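Local coordinates for major capsid protein (Faustovirus, PDB 5J7O) that builds the capsid of Faustovirus, a large dsDNA virus, as its double jelly-roll major capsid protein, probably as trimers, at residues 204-208 with 609-613; 444-449 with 566-572. One frame throughout, in Å; residues are numbered along the deposited sequence.

Contact 1 of 2, residues 204-208 with 609-613; sequences LAAIM and LISIA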
ATOM      1  N   LEU B 204       5.642 -23.486   9.131  1.00 38.07           N
ATOM      2  CA  LEU B 204       5.687 -22.502  10.207  1.00 36.17           C
ATOM      3  C   LEU B 204       6.827 -21.514  10.000  1.00 35.07           C
ATOM      4  O   LEU B 204       6.658 -20.308  10.212  1.00 35.58           O
ATOM      5  CB  LEU B 204       5.819 -23.210  11.553  1.00 36.10           C
ATOM      6  CG  LEU B 204       4.621 -24.089  11.908  1.00 37.22           C
ATOM      7  CD1 LEU B 204       4.830 -24.781  13.238  1.00 36.95           C
ATOM      8  CD2 LEU B 204       3.366 -23.244  11.937  1.00 36.80           C
ATOM      9  N   ALA B 205       7.997 -22.004   9.588  1.00 33.53           N
ATOM     10  CA  ALA B 205       9.086 -21.094   9.254  1.00 31.63           C
ATOM     11  C   ALA B 205       8.758 -20.284   8.008  1.00 30.51           C
ATOM     12  O   ALA B 205       9.134 -19.111   7.905  1.00 29.58           O
ATOM     13  CB  ALA B 205      10.386 -21.873   9.062  1.00 32.51           C
ATOM     14  N   ALA B 206       8.043 -20.890   7.057  1.00 32.78           N
ATOM     15  CA  ALA B 206       7.689 -20.184   5.830  1.00 32.68           C
ATOM     16  C   ALA B 206       6.744 -19.022   6.111  1.00 35.01           C
ATOM     17  O   ALA B 206       6.867 -17.953   5.500  1.00 36.89           O
ATOM     18  CB  ALA B 206       7.068 -21.153   4.825  1.00 30.82           C
ATOM     19  N   ILE B 207       5.793 -19.204   7.030  1.00 36.07           N
ATOM     20  CA  ILE B 207       4.883 -18.105   7.336  1.00 36.91           C
ATOM     21  C   ILE B 207       5.570 -17.056   8.203  1.00 39.54           C
ATOM     22  O   ILE B 207       5.201 -15.879   8.158  1.00 41.83           O
ATOM     23  CB  ILE B 207       3.589 -18.618   7.993  1.00 35.62           C
ATOM     24  CG1 ILE B 207       3.864 -19.201   9.380  1.00 36.45           C
ATOM     25  CG2 ILE B 207       2.922 -19.646   7.104  1.00 34.85           C
ATOM     26  CD1 ILE B 207       2.609 -19.548  10.152  1.00 36.26           C
ATOM     27  N   MET B 208       6.570 -17.448   8.997  1.00 38.22           N
ATOM     28  CA  MET B 208       7.362 -16.453   9.713  1.00 39.16           C
ATOM     29  C   MET B 208       8.137 -15.577   8.740  1.00 39.60           C
ATOM     30  O   MET B 208       8.231 -14.357   8.927  1.00 38.99           O
ATOM     31  CB  MET B 208       8.313 -17.136  10.696  1.00 40.04           C
ATOM     32  CG  MET B 208       7.625 -17.815  11.868  1.00 41.09           C
ATOM     33  SD  MET B 208       6.614 -16.687  12.842  1.00 42.01           S
ATOM     34  CE  MET B 208       6.169 -17.740  14.221  1.00 42.68           C
ATOM     35  N   LEU B 609       2.404 -22.976  21.149  1.00 38.27           N
ATOM     36  CA  LEU B 609       3.477 -21.991  21.274  1.00 38.27           C
ATOM     37  C   LEU B 609       4.566 -22.353  20.274  1.00 39.99           C
ATOM     38  O   LEU B 609       5.340 -23.289  20.487  1.00 40.80           O
ATOM     39  CB  LEU B 609       4.022 -21.948  22.696  1.00 36.72           C
ATOM     40  CG  LEU B 609       4.934 -20.743  22.946  1.00 35.19           C
ATOM     41  CD1 LEU B 609       4.124 -19.453  22.950  1.00 33.45           C
ATOM     42  CD2 LEU B 609       5.721 -20.896  24.236  1.00 34.61           C
ATOM     43  N   ILE B 610       4.625 -21.608  19.176  1.00 40.46           N
ATOM     44  CA  ILE B 610       5.549 -21.877  18.082  1.00 39.54           C
ATOM     45  C   ILE B 610       6.788 -21.016  18.277  1.00 40.31           C
ATOM     46  O   ILE B 610       6.695 -19.785  18.355  1.00 38.51           O
ATOM     47  CB  ILE B 610       4.892 -21.606  16.721  1.00 37.58           C
ATOM     48  CG1 ILE B 610       3.607 -22.426  16.586  1.00 37.22           C
ATOM     49  CG2 ILE B 610       5.858 -21.920  15.590  1.00 36.62           C
ATOM     50  CD1 ILE B 610       2.782 -22.073  15.372  1.00 36.52           C
ATOM     51  N   SER B 611       7.951 -21.662  18.357  1.00 42.67           N
ATOM     52  CA  SER B 611       9.228 -20.979  18.548  1.00 41.66           C
ATOM     53  C   SER B 611      10.213 -21.505  17.513  1.00 40.28           C
ATOM     54  O   SER B 611      10.592 -22.680  17.551  1.00 42.85           O
ATOM     55  CB  SER B 611       9.759 -21.189  19.965  1.00 44.57           C
ATOM     56  OG  SER B 611      11.117 -20.794  20.065  1.00 47.83           O
ATOM     57  N   ILE B 612      10.627 -20.636  16.595  1.00 36.85           N
ATOM     58  CA  ILE B 612      11.523 -20.995  15.502  1.00 35.80           C
ATOM     59  C   ILE B 612      12.728 -20.070  15.576  1.00 35.49           C
ATOM     60  O   ILE B 612      12.627 -18.881  15.245  1.00 36.40           O
ATOM     61  CB  ILE B 612      10.834 -20.892  14.136  1.00 34.36           C
ATOM     62  CG1 ILE B 612       9.613 -21.810  14.093  1.00 34.06           C
ATOM     63  CG2 ILE B 612      11.809 -21.236  13.020  1.00 32.67           C
ATOM     64  CD1 ILE B 612       8.796 -21.664  12.842  1.00 32.43           C
ATOM     65  N   ALA B 613      13.863 -20.608  16.000  1.00 34.39           N
ATOM     66  CA  ALA B 613      15.080 -19.826  16.148  1.00 34.45           C
ATOM     67  C   ALA B 613      15.980 -19.991  14.932  1.00 36.55           C
ATOM     68  O   ALA B 613      16.003 -21.041  14.286  1.00 36.63           O
ATOM     69  CB  ALA B 613      15.842 -20.235  17.407  1.00 32.29           C
TER
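In this double jelly-roll protein, a helix lies across one face of a beta-sheet of the second half of the chain. The two short axes come within 9.6 Å and cross at 76°. Ile610 and Ile612 stand up from strand 607-620 as two neighbouring knobs, and both point at the helix. Leu204 and Met208, one helical turn apart, point back at them. The tip of Ile612 is the main bump. It enters a hollow lined by Leu204, Ala205 and Met208, and the small Ala205 leaves room for it beside the backbone. Ile610 meets the outer parts of the larger side chains: its CD1 is 3.7 Å from Leu204 CD2, and its CG2 is 4.4 Å from Met208 CE. No hydrogen bond joins the two segments. Ser611 faces away and bonds to Gln437. Tyr421, of the next strand 415-428, packs on Ala205, and Glu423 on Leu204 and Ile612. The closest approach is Ile612 CD1 to Ala205 N, 3.4 Å; the same CD1 is 3.6 Å from Leu204 CB.

Contact 2 of 2, residues 444-449 with 566-572; sequences VEFIYL and ALFLNFC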
ATOM      1  N   VAL B 444      22.123 -18.502  19.066  1.00 44.41           N
ATOM      2  CA  VAL B 444      20.859 -18.057  18.493  1.00 42.31           C
ATOM      3  C   VAL B 444      20.958 -16.571  18.180  1.00 40.00           C
ATOM      4  O   VAL B 444      21.303 -15.766  19.054  1.00 39.10           O
ATOM      5  CB  VAL B 444      19.680 -18.339  19.439  1.00 41.95           C
ATOM      6  CG1 VAL B 444      18.384 -17.826  18.834  1.00 41.83           C
ATOM      7  CG2 VAL B 444      19.587 -19.828  19.739  1.00 41.96           C
ATOM      8  N   GLU B 445      20.654 -16.210  16.932  1.00 40.41           N
ATOM      9  CA  GLU B 445      20.578 -14.804  16.550  1.00 42.29           C
ATOM     10  C   GLU B 445      19.252 -14.189  16.980  1.00 41.29           C
ATOM     11  O   GLU B 445      19.225 -13.125  17.608  1.00 39.75           O
ATOM     12  CB  GLU B 445      20.761 -14.655  15.039  1.00 45.35           C
ATOM     13  CG  GLU B 445      22.179 -14.844  14.543  1.00 48.21           C
ATOM     14  CD  GLU B 445      22.312 -14.532  13.065  1.00 49.86           C
ATOM     15  OE1 GLU B 445      21.565 -15.128  12.261  1.00 51.24           O
ATOM     16  OE2 GLU B 445      23.151 -13.678  12.709  1.00 49.51           O
ATOM     17  N   PHE B 446      18.144 -14.844  16.641  1.00 41.26           N
ATOM     18  CA  PHE B 446      16.820 -14.363  17.008  1.00 41.12           C
ATOM     19  C   PHE B 446      15.840 -15.526  16.928  1.00 40.28           C
ATOM     20  O   PHE B 446      16.180 -16.621  16.474  1.00 40.16           O
ATOM     21  CB  PHE B 446      16.376 -13.196  16.119  1.00 39.19           C
ATOM     22  CG  PHE B 446      16.718 -13.372  14.667  1.00 38.24           C
ATOM     23  CD1 PHE B 446      17.890 -12.845  14.150  1.00 37.08           C
ATOM     24  CD2 PHE B 446      15.864 -14.053  13.816  1.00 37.14           C
ATOM     25  CE1 PHE B 446      18.209 -13.002  12.815  1.00 35.55           C
ATOM     26  CE2 PHE B 446      16.176 -14.211  12.478  1.00 35.63           C
ATOM     27  CZ  PHE B 446      17.351 -13.684  11.979  1.00 34.56           C
ATOM     28  N   ILE B 447      14.615 -15.273  17.386  1.00 39.20           N
ATOM     29  CA  ILE B 447      13.584 -16.300  17.494  1.00 38.03           C
ATOM     30  C   ILE B 447      12.250 -15.714  17.048  1.00 36.47           C
ATOM     31  O   ILE B 447      11.819 -14.678  17.566  1.00 39.42           O
ATOM     32  CB  ILE B 447      13.464 -16.847  18.933  1.00 38.85           C
ATOM     33  CG1 ILE B 447      14.788 -17.455  19.399  1.00 40.69           C
ATOM     34  CG2 ILE B 447      12.340 -17.869  19.028  1.00 39.27           C
ATOM     35  CD1 ILE B 447      14.770 -17.943  20.833  1.00 42.56           C
ATOM     36  N   TYR B 448      11.596 -16.376  16.094  1.00 31.72           N
ATOM     37  CA  TYR B 448      10.216 -16.050  15.757  1.00 31.08           C
ATOM     38  C   TYR B 448       9.286 -16.747  16.744  1.00 33.13           C
ATOM     39  O   TYR B 448       9.449 -17.939  17.021  1.00 35.20           O
ATOM     40  CB  TYR B 448       9.885 -16.482  14.328  1.00 31.03           C
ATOM     41  CG  TYR B 448      10.851 -16.005  13.264  1.00 30.31           C
ATOM     42  CD1 TYR B 448      11.797 -16.868  12.726  1.00 31.45           C
ATOM     43  CD2 TYR B 448      10.804 -14.703  12.781  1.00 25.45           C
ATOM     44  CE1 TYR B 448      12.677 -16.446  11.746  1.00 30.34           C
ATOM     45  CE2 TYR B 448      11.682 -14.271  11.801  1.00 25.40           C
ATOM     46  CZ  TYR B 448      12.616 -15.148  11.287  1.00 30.72           C
ATOM     47  OH  TYR B 448      13.492 -14.727  10.313  1.00 25.51           O
ATOM     48  N   LEU B 449       8.314 -16.008  17.277  1.00 33.19           N
ATOM     49  CA  LEU B 449       7.449 -16.525  18.329  1.00 32.42           C
ATOM     50  C   LEU B 449       5.984 -16.298  17.984  1.00 34.74           C
ATOM     51  O   LEU B 449       5.620 -15.303  17.349  1.00 36.24           O
ATOM     52  CB  LEU B 449       7.767 -15.874  19.684  1.00 31.99           C
ATOM     53  CG  LEU B 449       6.995 -16.410  20.893  1.00 32.58           C
ATOM     54  CD1 LEU B 449       7.321 -17.878  21.132  1.00 31.79           C
ATOM     55  CD2 LEU B 449       7.276 -15.582  22.138  1.00 32.66           C
ATOM     56  N   ALA B 566       2.630 -12.060  15.762  1.00 37.65           N
ATOM     57  CA  ALA B 566       3.988 -12.381  15.344  1.00 37.05           C
ATOM     58  C   ALA B 566       4.975 -11.589  16.192  1.00 37.84           C
ATOM     59  O   ALA B 566       4.992 -10.355  16.145  1.00 40.91           O
ATOM     60  CB  ALA B 566       4.180 -12.077  13.859  1.00 36.44           C
ATOM     61  N   LEU B 567       5.801 -12.298  16.956  1.00 35.92           N
ATOM     62  CA  LEU B 567       6.774 -11.675  17.841  1.00 34.73           C
ATOM     63  C   LEU B 567       8.186 -12.055  17.415  1.00 35.29           C
ATOM     64  O   LEU B 567       8.429 -13.160  16.917  1.00 35.78           O
ATOM     65  CB  LEU B 567       6.536 -12.073  19.304  1.00 33.53           C
ATOM     66  CG  LEU B 567       5.442 -11.303  20.053  1.00 32.89           C
ATOM     67  CD1 LEU B 567       4.047 -11.662  19.557  1.00 32.12           C
ATOM     68  CD2 LEU B 567       5.553 -11.535  21.548  1.00 32.21           C
ATOM     69  N   PHE B 568       9.114 -11.124  17.620  1.00 34.82           N
ATOM     70  CA  PHE B 568      10.492 -11.249  17.153  1.00 33.91           C
ATOM     71  C   PHE B 568      11.421 -10.980  18.331  1.00 34.12           C
ATOM     72  O   PHE B 568      11.564  -9.830  18.760  1.00 35.50           O
ATOM     73  CB  PHE B 568      10.758 -10.275  16.000  1.00 35.13           C
ATOM     74  CG  PHE B 568      12.090 -10.460  15.328  1.00 35.97           C
ATOM     75  CD1 PHE B 568      13.209  -9.778  15.776  1.00 36.53           C
ATOM     76  CD2 PHE B 568      12.218 -11.298  14.231  1.00 36.45           C
ATOM     77  CE1 PHE B 568      14.432  -9.938  15.156  1.00 34.21           C
ATOM     78  CE2 PHE B 568      13.442 -11.462  13.606  1.00 36.00           C
ATOM     79  CZ  PHE B 568      14.549 -10.780  14.069  1.00 33.91           C
ATOM     80  N   LEU B 569      12.042 -12.035  18.858  1.00 31.69           N
ATOM     81  CA  LEU B 569      12.965 -11.921  19.984  1.00 31.85           C
ATOM     82  C   LEU B 569      14.381 -11.796  19.432  1.00 32.26           C
ATOM     83  O   LEU B 569      14.961 -12.782  18.971  1.00 33.59           O
ATOM     84  CB  LEU B 569      12.847 -13.131  20.908  1.00 32.74           C
ATOM     85  CG  LEU B 569      11.462 -13.706  21.222  1.00 33.32           C
ATOM     86  CD1 LEU B 569      11.591 -14.938  22.106  1.00 34.10           C
ATOM     87  CD2 LEU B 569      10.571 -12.673  21.880  1.00 31.92           C
ATOM     88  N   ASN B 570      14.946 -10.595  19.498  1.00 32.43           N
ATOM     89  CA  ASN B 570      16.218 -10.297  18.852  1.00 34.90           C
ATOM     90  C   ASN B 570      17.371 -10.366  19.847  1.00 37.80           C
ATOM     91  O   ASN B 570      17.245  -9.938  20.998  1.00 37.63           O
ATOM     92  CB  ASN B 570      16.179  -8.913  18.199  1.00 36.38           C
ATOM     93  CG  ASN B 570      17.445  -8.597  17.430  1.00 39.25           C
ATOM     94  OD1 ASN B 570      18.205  -9.492  17.063  1.00 41.41           O
ATOM     95  ND2 ASN B 570      17.675  -7.315  17.177  1.00 40.03           N
ATOM     96  N   PHE B 571      18.505 -10.902  19.385  1.00 39.04           N
ATOM     97  CA  PHE B 571      19.716 -10.990  20.192  1.00 39.52           C
ATOM     98  C   PHE B 571      20.952 -10.514  19.437  1.00 38.81           C
ATOM     99  O   PHE B 571      22.068 -10.646  19.955  1.00 40.88           O
ATOM    100  CB  PHE B 571      19.932 -12.423  20.689  1.00 39.98           C
ATOM    101  CG  PHE B 571      18.725 -13.022  21.347  1.00 41.18           C
ATOM    102  CD1 PHE B 571      18.398 -12.694  22.652  1.00 42.33           C
ATOM    103  CD2 PHE B 571      17.918 -13.913  20.661  1.00 42.46           C
ATOM    104  CE1 PHE B 571      17.288 -13.246  23.261  1.00 44.13           C
ATOM    105  CE2 PHE B 571      16.807 -14.467  21.264  1.00 44.08           C
ATOM    106  CZ  PHE B 571      16.491 -14.133  22.565  1.00 45.16           C
ATOM    107  N   CYS B 572      20.787  -9.978  18.231  1.00 36.51           N
ATOM    108  CA  CYS B 572      21.888  -9.424  17.459  1.00 37.10           C
ATOM    109  C   CYS B 572      21.542  -8.001  17.044  1.00 37.62           C
ATOM    110  O   CYS B 572      20.383  -7.580  17.096  1.00 37.27           O
ATOM    111  CB  CYS B 572      22.198 -10.275  16.219  1.00 37.66           C
ATOM    112  SG  CYS B 572      20.872 -10.320  14.995  1.00 38.42           S
TER
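Five backbone hydrogen bonds tie the two segments together. Ile447 and Leu569 bond reciprocally, N to O at 3.0 Å in each direction. Leu449 and Leu567 do the same: Leu449 N to Leu567 O is 2.9 Å, and Leu567 N to Leu449 O is 3.0 Å. Beyond the regular pairing, Phe571 N reaches Glu445 O at 2.9 Å, where the chain of 444-449 turns a corner. The other strand ends in an Asx turn, with Cys572 N bonded to Asn570 OD1 at 2.9 Å. The carboxylate of Glu445 turns elsewhere, to a salt bridge with Arg419.

Phe446, Tyr448 and Phe568 form an aromatic cluster on one face of the sheet. The Phe446 and Phe568 rings lie near parallel but slid apart, with centroids 4.9 Å apart and planes at 28°. Phe568 CE2 meets Tyr448 CE2 at 3.8 Å. Phe212 joins this group, and Tyr448 OH bonds to His213. Cys572 SG sits at the edge of the Phe446 ring, 4.0 Å from Phe446 CD1.

The other face is mostly aliphatic. Leu449 CB packs on Leu567 CB at 4.0 Å, and Ile447 CB on Leu569 CD1 at 4.1 Å. Ile447 CD1 also meets Phe571 CE2 at 4.1 Å. Val527 lies against Leu449, Leu567 and Leu569. At the end of the segment, Cys572 O bonds to Tyr71 of a second subunit. This is an antiparallel edge pairing with both faces covered, as expected for a sheet of a jelly-roll barrel.

Contact 1 and contact 2 have centres about 10 Å apart and meet on one antiparallel sheet. Its strand order is 415-428, 607-620, 444-453, 567-570. Contact 2 pairs strands 444-453 and 567-570, at one side of the sheet, and contact 1 sets helix 203-212 on the neighbouring strand 607-620. The two contacts touch directly: Ile612 O is 2.8 Å from Tyr448 N, a probable hydrogen bond. Along the chain the order is 204-208, 444-449, 566-572, 609-613. Contact 1 therefore brings an early helix onto a late sheet, while contact 2 adds the outermost strand within this chain, and the residues at its end, Asn570 and Cys572, meet Tyr71 of a second subunit.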